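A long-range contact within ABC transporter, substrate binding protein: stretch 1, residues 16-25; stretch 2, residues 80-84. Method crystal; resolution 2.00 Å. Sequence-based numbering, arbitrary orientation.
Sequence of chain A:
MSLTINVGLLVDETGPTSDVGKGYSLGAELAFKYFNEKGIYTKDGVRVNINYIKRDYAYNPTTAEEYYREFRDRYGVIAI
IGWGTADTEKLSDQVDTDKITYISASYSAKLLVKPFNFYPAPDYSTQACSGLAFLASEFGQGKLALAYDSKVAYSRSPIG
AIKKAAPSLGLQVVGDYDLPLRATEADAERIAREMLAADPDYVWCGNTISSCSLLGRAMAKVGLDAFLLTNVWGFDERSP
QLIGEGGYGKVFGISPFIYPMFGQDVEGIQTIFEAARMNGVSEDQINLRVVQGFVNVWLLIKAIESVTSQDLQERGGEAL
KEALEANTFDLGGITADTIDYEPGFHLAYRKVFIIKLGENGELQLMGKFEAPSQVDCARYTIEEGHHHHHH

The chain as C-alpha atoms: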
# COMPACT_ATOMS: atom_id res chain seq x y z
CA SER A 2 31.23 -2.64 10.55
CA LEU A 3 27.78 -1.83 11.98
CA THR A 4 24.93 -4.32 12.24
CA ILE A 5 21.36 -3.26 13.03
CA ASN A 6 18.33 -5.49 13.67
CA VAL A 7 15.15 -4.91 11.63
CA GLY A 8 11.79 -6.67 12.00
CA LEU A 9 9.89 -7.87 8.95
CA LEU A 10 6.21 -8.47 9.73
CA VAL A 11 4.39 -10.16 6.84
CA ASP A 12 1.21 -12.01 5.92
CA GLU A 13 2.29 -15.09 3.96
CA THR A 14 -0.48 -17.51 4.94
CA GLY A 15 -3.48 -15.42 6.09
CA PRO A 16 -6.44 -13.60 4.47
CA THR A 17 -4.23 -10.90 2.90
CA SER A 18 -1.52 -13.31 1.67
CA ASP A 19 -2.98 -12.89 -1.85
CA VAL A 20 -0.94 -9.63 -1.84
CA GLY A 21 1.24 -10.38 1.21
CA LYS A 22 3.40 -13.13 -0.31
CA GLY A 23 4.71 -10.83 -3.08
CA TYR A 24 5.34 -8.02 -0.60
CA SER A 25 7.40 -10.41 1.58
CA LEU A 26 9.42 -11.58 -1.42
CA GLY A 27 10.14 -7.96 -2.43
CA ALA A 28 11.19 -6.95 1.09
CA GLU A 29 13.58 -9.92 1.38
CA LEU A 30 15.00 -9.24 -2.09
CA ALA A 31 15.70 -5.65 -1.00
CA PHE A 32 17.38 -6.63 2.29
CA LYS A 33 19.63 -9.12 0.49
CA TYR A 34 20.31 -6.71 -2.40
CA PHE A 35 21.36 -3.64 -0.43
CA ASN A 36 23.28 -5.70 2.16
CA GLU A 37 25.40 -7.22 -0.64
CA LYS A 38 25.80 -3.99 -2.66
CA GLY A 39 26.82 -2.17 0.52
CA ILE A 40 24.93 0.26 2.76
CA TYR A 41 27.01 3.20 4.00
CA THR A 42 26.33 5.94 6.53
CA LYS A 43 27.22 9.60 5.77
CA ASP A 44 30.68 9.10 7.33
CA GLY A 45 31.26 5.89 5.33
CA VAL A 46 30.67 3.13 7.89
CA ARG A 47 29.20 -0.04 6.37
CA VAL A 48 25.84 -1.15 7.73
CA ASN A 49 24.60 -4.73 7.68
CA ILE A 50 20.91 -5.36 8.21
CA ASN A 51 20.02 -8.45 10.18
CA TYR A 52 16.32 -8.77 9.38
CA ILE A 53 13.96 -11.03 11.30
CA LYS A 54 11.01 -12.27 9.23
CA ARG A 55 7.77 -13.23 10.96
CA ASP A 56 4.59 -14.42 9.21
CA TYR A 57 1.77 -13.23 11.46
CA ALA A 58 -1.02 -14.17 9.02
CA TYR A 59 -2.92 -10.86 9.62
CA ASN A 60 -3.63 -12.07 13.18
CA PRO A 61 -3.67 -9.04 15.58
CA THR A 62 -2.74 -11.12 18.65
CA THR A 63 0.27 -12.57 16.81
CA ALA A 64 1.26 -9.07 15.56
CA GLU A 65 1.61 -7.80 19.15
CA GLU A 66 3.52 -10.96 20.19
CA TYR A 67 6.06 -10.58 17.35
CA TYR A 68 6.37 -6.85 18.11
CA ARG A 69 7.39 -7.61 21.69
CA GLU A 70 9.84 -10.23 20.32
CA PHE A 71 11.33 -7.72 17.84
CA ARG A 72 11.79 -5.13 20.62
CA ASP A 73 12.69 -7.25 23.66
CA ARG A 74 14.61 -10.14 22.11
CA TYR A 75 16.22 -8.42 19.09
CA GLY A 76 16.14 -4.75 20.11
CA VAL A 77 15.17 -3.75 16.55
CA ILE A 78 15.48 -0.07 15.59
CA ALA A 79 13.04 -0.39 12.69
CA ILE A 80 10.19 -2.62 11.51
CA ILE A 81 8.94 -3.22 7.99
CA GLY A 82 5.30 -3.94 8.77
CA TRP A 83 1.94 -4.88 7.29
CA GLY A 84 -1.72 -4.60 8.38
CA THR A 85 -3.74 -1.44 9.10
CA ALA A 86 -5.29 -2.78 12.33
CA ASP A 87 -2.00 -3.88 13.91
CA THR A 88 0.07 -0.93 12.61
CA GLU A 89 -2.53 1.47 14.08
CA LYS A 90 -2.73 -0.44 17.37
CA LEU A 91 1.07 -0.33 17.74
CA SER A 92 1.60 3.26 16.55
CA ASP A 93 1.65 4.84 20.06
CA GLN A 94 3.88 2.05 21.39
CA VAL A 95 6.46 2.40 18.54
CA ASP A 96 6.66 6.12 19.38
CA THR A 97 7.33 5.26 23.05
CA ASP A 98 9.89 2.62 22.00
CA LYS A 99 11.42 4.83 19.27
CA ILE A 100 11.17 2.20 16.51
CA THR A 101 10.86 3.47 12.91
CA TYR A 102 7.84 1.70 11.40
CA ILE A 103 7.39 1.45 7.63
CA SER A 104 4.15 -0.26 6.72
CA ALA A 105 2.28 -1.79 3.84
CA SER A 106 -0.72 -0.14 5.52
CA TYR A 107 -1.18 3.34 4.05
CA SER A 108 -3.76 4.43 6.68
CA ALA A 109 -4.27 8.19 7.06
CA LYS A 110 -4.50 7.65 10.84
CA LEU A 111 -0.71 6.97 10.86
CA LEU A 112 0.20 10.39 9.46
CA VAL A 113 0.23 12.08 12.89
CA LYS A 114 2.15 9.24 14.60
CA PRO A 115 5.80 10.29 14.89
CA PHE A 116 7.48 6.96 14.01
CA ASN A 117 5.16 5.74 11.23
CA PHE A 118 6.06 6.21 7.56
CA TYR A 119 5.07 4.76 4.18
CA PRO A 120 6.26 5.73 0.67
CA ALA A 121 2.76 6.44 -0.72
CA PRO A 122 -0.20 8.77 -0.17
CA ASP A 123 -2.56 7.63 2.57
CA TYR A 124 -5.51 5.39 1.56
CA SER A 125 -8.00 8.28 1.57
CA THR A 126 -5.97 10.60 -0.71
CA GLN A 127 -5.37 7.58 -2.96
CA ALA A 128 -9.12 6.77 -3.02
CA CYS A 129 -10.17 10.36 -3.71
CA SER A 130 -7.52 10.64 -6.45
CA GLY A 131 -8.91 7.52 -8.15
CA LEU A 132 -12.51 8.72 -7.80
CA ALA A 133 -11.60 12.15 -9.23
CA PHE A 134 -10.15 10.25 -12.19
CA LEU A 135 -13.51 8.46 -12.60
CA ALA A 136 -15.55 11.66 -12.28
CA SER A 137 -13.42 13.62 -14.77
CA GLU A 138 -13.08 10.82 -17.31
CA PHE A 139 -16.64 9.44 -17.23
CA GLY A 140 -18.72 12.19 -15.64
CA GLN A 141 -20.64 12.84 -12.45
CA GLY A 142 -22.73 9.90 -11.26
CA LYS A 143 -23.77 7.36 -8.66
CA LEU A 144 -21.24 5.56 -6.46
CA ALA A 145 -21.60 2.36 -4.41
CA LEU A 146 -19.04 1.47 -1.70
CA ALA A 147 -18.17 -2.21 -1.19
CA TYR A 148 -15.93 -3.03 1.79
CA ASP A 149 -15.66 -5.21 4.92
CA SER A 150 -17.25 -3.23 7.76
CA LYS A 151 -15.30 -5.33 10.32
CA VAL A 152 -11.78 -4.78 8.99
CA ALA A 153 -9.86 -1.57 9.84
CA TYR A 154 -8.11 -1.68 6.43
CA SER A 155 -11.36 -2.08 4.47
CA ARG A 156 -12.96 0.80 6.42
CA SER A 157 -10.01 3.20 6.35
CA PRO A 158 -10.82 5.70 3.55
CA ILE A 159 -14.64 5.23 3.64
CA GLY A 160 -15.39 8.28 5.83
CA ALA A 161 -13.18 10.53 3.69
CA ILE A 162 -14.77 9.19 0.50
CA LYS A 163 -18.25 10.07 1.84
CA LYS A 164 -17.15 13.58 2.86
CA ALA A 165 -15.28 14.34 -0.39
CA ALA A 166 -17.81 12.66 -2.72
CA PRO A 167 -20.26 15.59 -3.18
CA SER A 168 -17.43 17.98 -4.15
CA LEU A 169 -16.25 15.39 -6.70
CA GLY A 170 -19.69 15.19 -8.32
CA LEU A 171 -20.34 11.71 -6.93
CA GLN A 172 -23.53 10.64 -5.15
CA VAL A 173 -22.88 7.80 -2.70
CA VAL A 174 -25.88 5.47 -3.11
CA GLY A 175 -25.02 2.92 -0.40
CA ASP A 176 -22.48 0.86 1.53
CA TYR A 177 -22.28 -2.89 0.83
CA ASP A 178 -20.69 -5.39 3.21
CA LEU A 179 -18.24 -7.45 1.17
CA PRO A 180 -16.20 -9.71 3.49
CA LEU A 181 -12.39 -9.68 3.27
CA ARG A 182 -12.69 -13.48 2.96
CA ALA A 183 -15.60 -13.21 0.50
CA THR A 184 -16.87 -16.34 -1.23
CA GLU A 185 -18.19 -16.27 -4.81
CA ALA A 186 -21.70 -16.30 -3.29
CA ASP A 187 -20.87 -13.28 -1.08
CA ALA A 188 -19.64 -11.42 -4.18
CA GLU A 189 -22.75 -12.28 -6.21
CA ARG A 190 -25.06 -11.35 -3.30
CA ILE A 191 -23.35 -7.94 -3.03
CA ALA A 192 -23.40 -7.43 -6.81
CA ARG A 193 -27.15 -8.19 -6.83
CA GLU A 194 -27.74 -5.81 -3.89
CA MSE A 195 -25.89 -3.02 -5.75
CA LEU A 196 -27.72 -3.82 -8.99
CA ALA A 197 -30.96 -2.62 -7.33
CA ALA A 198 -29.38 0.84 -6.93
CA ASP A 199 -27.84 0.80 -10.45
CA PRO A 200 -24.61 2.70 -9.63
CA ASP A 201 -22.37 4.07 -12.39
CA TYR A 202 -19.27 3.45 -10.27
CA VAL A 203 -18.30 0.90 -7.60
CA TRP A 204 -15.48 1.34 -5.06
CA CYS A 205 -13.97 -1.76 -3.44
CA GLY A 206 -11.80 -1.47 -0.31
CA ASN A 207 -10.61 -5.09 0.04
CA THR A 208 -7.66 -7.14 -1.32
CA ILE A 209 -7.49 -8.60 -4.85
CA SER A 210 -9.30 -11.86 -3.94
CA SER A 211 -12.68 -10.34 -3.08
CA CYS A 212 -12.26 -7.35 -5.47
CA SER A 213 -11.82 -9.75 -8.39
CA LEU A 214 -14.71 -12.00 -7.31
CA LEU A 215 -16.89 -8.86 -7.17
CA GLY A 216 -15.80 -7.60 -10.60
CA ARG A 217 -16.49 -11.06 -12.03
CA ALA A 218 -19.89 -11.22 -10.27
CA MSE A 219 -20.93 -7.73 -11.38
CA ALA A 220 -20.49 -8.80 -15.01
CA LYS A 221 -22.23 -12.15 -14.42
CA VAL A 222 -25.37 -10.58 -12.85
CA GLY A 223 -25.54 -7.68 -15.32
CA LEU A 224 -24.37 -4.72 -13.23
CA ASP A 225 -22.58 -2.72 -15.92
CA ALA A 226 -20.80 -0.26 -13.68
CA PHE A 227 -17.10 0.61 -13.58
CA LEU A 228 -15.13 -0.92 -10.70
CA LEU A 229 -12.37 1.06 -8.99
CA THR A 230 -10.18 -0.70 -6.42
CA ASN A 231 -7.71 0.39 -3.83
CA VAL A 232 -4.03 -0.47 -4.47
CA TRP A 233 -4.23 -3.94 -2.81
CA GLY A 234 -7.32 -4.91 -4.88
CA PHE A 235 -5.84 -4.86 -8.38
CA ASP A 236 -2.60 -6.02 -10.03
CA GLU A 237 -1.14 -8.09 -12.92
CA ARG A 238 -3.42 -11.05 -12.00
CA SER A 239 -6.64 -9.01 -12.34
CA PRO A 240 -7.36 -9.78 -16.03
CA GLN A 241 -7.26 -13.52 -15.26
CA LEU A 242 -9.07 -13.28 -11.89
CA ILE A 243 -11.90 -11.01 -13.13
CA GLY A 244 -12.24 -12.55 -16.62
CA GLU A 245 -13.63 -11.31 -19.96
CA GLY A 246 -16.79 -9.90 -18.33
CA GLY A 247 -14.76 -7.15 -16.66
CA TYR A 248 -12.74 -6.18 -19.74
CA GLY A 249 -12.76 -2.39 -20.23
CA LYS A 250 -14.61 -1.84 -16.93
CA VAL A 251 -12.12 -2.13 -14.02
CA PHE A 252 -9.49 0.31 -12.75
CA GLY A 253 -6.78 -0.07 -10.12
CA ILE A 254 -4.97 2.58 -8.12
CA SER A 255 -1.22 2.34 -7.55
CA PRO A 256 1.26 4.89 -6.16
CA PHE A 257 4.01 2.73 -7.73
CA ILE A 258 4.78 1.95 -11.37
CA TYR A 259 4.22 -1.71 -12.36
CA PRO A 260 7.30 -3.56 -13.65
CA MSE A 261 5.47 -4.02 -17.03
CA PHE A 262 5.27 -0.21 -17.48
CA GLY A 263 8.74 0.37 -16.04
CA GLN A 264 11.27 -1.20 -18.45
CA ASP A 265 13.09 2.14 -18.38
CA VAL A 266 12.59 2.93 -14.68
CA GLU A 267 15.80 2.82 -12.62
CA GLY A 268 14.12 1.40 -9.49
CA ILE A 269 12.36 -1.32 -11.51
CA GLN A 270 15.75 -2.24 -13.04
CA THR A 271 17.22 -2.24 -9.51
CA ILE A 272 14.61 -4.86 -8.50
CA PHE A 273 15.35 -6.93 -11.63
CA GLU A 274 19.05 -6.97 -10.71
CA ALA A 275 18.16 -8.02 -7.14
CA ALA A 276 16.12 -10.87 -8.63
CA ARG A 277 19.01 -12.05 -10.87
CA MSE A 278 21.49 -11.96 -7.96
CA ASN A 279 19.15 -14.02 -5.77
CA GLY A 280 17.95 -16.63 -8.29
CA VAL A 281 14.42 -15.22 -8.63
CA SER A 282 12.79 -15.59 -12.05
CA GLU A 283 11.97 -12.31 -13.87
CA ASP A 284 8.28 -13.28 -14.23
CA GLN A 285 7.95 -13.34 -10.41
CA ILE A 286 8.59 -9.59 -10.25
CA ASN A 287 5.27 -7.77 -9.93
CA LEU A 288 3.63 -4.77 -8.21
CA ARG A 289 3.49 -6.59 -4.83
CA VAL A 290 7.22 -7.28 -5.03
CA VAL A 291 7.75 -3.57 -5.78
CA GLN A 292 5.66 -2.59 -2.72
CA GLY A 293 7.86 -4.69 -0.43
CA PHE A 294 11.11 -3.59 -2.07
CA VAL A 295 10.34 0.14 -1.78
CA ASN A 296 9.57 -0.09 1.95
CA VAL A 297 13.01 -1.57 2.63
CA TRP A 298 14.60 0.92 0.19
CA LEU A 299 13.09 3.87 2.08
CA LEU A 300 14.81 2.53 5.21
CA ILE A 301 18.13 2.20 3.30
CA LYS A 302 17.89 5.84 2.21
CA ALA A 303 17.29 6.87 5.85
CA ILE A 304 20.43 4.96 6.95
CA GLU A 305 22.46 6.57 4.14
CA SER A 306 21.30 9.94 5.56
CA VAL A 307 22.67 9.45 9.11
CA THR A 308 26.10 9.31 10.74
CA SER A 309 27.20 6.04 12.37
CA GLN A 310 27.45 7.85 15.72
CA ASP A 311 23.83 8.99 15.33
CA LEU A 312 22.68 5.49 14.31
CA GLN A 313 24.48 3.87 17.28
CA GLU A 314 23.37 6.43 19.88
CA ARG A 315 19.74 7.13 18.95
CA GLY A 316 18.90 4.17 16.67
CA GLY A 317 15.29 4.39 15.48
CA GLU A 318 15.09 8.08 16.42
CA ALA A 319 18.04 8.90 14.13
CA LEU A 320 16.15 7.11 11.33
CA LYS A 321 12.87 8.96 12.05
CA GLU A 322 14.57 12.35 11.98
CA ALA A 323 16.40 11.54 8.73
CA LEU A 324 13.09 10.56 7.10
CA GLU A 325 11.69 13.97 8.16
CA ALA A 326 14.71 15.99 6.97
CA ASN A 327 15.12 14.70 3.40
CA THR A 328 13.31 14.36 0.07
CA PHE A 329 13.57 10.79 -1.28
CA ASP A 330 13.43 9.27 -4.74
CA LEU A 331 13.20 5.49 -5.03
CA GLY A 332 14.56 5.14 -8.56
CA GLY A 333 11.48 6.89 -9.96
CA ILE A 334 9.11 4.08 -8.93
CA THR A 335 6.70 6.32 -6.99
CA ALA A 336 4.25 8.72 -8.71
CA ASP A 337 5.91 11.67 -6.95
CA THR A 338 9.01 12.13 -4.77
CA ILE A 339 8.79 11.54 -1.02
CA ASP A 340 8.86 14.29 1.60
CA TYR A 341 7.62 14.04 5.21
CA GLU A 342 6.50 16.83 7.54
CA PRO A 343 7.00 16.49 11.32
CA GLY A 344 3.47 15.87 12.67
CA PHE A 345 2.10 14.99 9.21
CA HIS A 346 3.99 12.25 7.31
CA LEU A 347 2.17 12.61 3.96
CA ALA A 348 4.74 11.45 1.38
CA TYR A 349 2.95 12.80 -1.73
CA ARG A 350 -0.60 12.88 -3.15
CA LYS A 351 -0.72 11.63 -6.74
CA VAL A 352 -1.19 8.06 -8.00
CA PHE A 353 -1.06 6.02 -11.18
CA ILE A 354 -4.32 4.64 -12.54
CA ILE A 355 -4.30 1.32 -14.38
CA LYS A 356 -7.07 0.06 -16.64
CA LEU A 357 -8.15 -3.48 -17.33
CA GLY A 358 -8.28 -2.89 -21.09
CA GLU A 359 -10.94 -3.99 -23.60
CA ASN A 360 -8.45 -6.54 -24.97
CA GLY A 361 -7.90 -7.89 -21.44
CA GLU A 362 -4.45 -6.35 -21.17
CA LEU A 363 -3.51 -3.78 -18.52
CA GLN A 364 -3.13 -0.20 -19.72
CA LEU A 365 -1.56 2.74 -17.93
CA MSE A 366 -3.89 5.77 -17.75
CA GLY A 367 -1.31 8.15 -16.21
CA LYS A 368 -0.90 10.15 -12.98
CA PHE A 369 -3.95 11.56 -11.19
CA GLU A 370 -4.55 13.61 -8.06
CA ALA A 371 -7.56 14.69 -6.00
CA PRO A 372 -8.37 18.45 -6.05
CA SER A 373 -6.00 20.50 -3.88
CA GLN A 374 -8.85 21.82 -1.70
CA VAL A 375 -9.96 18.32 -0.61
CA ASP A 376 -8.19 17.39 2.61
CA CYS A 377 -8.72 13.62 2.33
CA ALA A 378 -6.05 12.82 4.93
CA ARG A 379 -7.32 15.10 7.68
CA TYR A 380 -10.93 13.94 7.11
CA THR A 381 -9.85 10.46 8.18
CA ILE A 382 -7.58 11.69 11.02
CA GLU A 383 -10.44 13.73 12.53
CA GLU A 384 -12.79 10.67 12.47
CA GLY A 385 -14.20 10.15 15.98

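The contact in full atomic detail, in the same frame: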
# COMPACT_ATOMS: atom_id res chain seq x y z
N PRO A 16 -5.41 -14.08 5.40
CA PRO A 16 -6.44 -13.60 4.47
C PRO A 16 -5.97 -12.48 3.53
O PRO A 16 -6.69 -12.14 2.58
CB PRO A 16 -7.53 -13.08 5.41
CG PRO A 16 -6.79 -12.66 6.64
CD PRO A 16 -5.70 -13.68 6.79
N THR A 17 -4.80 -11.90 3.80
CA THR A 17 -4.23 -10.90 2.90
C THR A 17 -2.92 -11.40 2.26
O THR A 17 -2.14 -10.61 1.73
CB THR A 17 -4.02 -9.52 3.58
OG1 THR A 17 -3.00 -9.61 4.59
CG2 THR A 17 -5.33 -8.97 4.19
N SER A 18 -2.71 -12.72 2.30
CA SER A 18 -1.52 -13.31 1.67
C SER A 18 -1.60 -13.31 0.13
O SER A 18 -0.58 -13.48 -0.54
CB SER A 18 -1.22 -14.71 2.21
OG SER A 18 -2.32 -15.59 2.07
N ASP A 19 -2.81 -13.12 -0.41
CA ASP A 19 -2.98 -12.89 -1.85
C ASP A 19 -2.04 -11.77 -2.36
O ASP A 19 -1.48 -11.87 -3.45
CB ASP A 19 -4.45 -12.61 -2.22
CG ASP A 19 -5.10 -11.46 -1.42
OD1 ASP A 19 -4.43 -10.83 -0.57
OD2 ASP A 19 -6.30 -11.20 -1.64
N VAL A 20 -1.86 -10.73 -1.54
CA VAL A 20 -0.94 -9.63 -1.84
C VAL A 20 0.30 -9.64 -0.94
O VAL A 20 1.34 -9.04 -1.27
CB VAL A 20 -1.67 -8.25 -1.78
CG1 VAL A 20 -2.72 -8.13 -2.88
CG2 VAL A 20 -2.31 -8.01 -0.40
N GLY A 21 0.19 -10.34 0.20
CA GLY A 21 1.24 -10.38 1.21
C GLY A 21 2.48 -11.18 0.85
O GLY A 21 3.60 -10.82 1.23
N LYS A 22 2.29 -12.29 0.13
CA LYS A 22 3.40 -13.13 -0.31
C LYS A 22 4.39 -12.36 -1.18
O LYS A 22 5.59 -12.39 -0.92
CB LYS A 22 2.89 -14.35 -1.08
CG LYS A 22 2.23 -15.43 -0.23
CD LYS A 22 1.72 -16.56 -1.13
CE LYS A 22 0.96 -17.62 -0.36
NZ LYS A 22 1.88 -18.56 0.38
N GLY A 23 3.88 -11.65 -2.18
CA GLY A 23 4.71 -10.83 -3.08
C GLY A 23 5.44 -9.73 -2.32
O GLY A 23 6.63 -9.52 -2.53
N TYR A 24 4.73 -9.05 -1.43
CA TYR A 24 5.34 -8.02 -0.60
C TYR A 24 6.53 -8.58 0.20
O TYR A 24 7.59 -7.96 0.27
CB TYR A 24 4.29 -7.44 0.35
CG TYR A 24 4.78 -6.43 1.36
CD1 TYR A 24 4.74 -5.06 1.08
CD2 TYR A 24 5.24 -6.82 2.62
CE1 TYR A 24 5.16 -4.12 2.00
CE2 TYR A 24 5.66 -5.88 3.56
CZ TYR A 24 5.61 -4.53 3.24
OH TYR A 24 6.03 -3.59 4.17
N SER A 25 6.33 -9.75 0.81
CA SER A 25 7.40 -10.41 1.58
C SER A 25 8.61 -10.73 0.72
O SER A 25 9.75 -10.49 1.13
CB SER A 25 6.90 -11.68 2.26
OG SER A 25 7.95 -12.23 3.04
N ILE A 80 11.02 -1.51 11.95
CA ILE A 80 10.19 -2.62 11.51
C ILE A 80 9.56 -2.30 10.17
O ILE A 80 9.02 -1.20 9.97
CB ILE A 80 9.06 -2.95 12.54
CG1 ILE A 80 9.66 -3.47 13.85
CG2 ILE A 80 8.08 -3.99 11.96
CD1 ILE A 80 8.69 -3.44 15.04
N ILE A 81 9.65 -3.26 9.26
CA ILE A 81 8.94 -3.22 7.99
C ILE A 81 7.67 -4.03 8.23
O ILE A 81 7.72 -5.26 8.36
CB ILE A 81 9.80 -3.82 6.85
CG1 ILE A 81 11.15 -3.09 6.73
CG2 ILE A 81 9.02 -3.85 5.51
CD1 ILE A 81 11.06 -1.60 6.33
N GLY A 82 6.54 -3.33 8.31
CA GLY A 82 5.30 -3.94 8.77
C GLY A 82 4.23 -4.13 7.71
O GLY A 82 4.48 -3.99 6.51
N TRP A 83 3.02 -4.44 8.18
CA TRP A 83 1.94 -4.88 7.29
C TRP A 83 0.57 -4.23 7.58
O TRP A 83 0.30 -3.13 7.09
CB TRP A 83 1.87 -6.42 7.26
CG TRP A 83 0.83 -6.96 6.31
CD1 TRP A 83 -0.35 -7.56 6.63
CD2 TRP A 83 0.88 -6.91 4.88
NE1 TRP A 83 -1.04 -7.90 5.49
CE2 TRP A 83 -0.30 -7.52 4.40
CE3 TRP A 83 1.82 -6.43 3.95
CZ2 TRP A 83 -0.58 -7.64 3.03
CZ3 TRP A 83 1.54 -6.55 2.59
CH2 TRP A 83 0.34 -7.15 2.14
N GLY A 84 -0.27 -4.88 8.37
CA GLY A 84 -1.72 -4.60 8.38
C GLY A 84 -2.14 -3.29 9.03
O GLY A 84 -1.50 -2.83 9.98

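The contact is built around one large side chain. Trp 83, just past the end of a strand, reaches across to the first turns of a helix and meets Val 20, Gly 21 and Tyr 24 of the helix and Thr 17 just before it. Its CA-to-CB bond points sideways to the helix, but with chi1 at -177° (t) and chi2 at -109° the indole ends up close against it. Gly 21 CA lies 8.2 Å from Trp 83 CA, and the indole occupies space between the backbones. Of the 301 Å² buried between the stretches, counting both sides, Trp 83 contributes 122 Å² and Tyr 24 82 Å².

Tryptophan and tyrosine each bring a polar group into a buried site, and the first rule here is that each such group is paired. The indole N-H is answered by a threonine hydroxyl: Trp 83 NE1 donates to Thr 17 OG1 at 2.8 Å, with an angle of 146° at the hydrogen. Thr 17 stands at the N-cap position, yet its side chain makes no capping bond. Its CA-to-CB bond points toward the other stretch, and with chi1 in p the hydroxyl lies at the edge of the indole, near the ring plane, where an N-H can reach it. OG1 is also hydrogen-bonded elsewhere in the structure. The backbone of the same residue serves the helix, as Thr 17 O accepts from Gly 21 N at 2.8 Å and from Val 20 N at 3.3 Å.

The second polar link runs the other way, from helix to strand. Tyr 24 OH donates to Gly 82 O at 2.8 Å, a weak bond, and is also satisfied elsewhere in the structure. With chi1 in t, the phenol reaches far enough to bring its hydroxyl to a main-chain carbonyl; Tyr 24 OH lies 3.3 Å from Ile 81 CG2, so the polar link sits beside an aliphatic surface. Ile 81 points toward the helix and offers this methyl to the tyrosine ring as well, CG2 lying 4.2 Å from Tyr 24 CZ.

Between the two polar links the aromatics pack edge-to-face. The edge of the Trp 83 six-membered ring points at a face of Tyr 24, with planes at 62°, centroids 5.0 Å apart and Trp 83 CZ3 3.5 Å from Tyr 24 CG. Both rings are thus used for packing while their polar atoms find separate partners.

At Gly 21 the absence of a side chain matters. Gly 21 CA comes within 3.5 Å of Trp 83 CH2, so the helix backbone itself meets the ring; a CB built on Gly 21 would lie 3.6 Å from Trp 83 CZ2, but only 2.9 Å from Thr 17 O, a clash with the carbonyl of the N-cap residue. Val 20 supplies a compact methyl at the indole edge, Val 20 CG2 to Trp 83 CH2 at 3.8 Å. Ser 18 and Lys 22 point away and take no part.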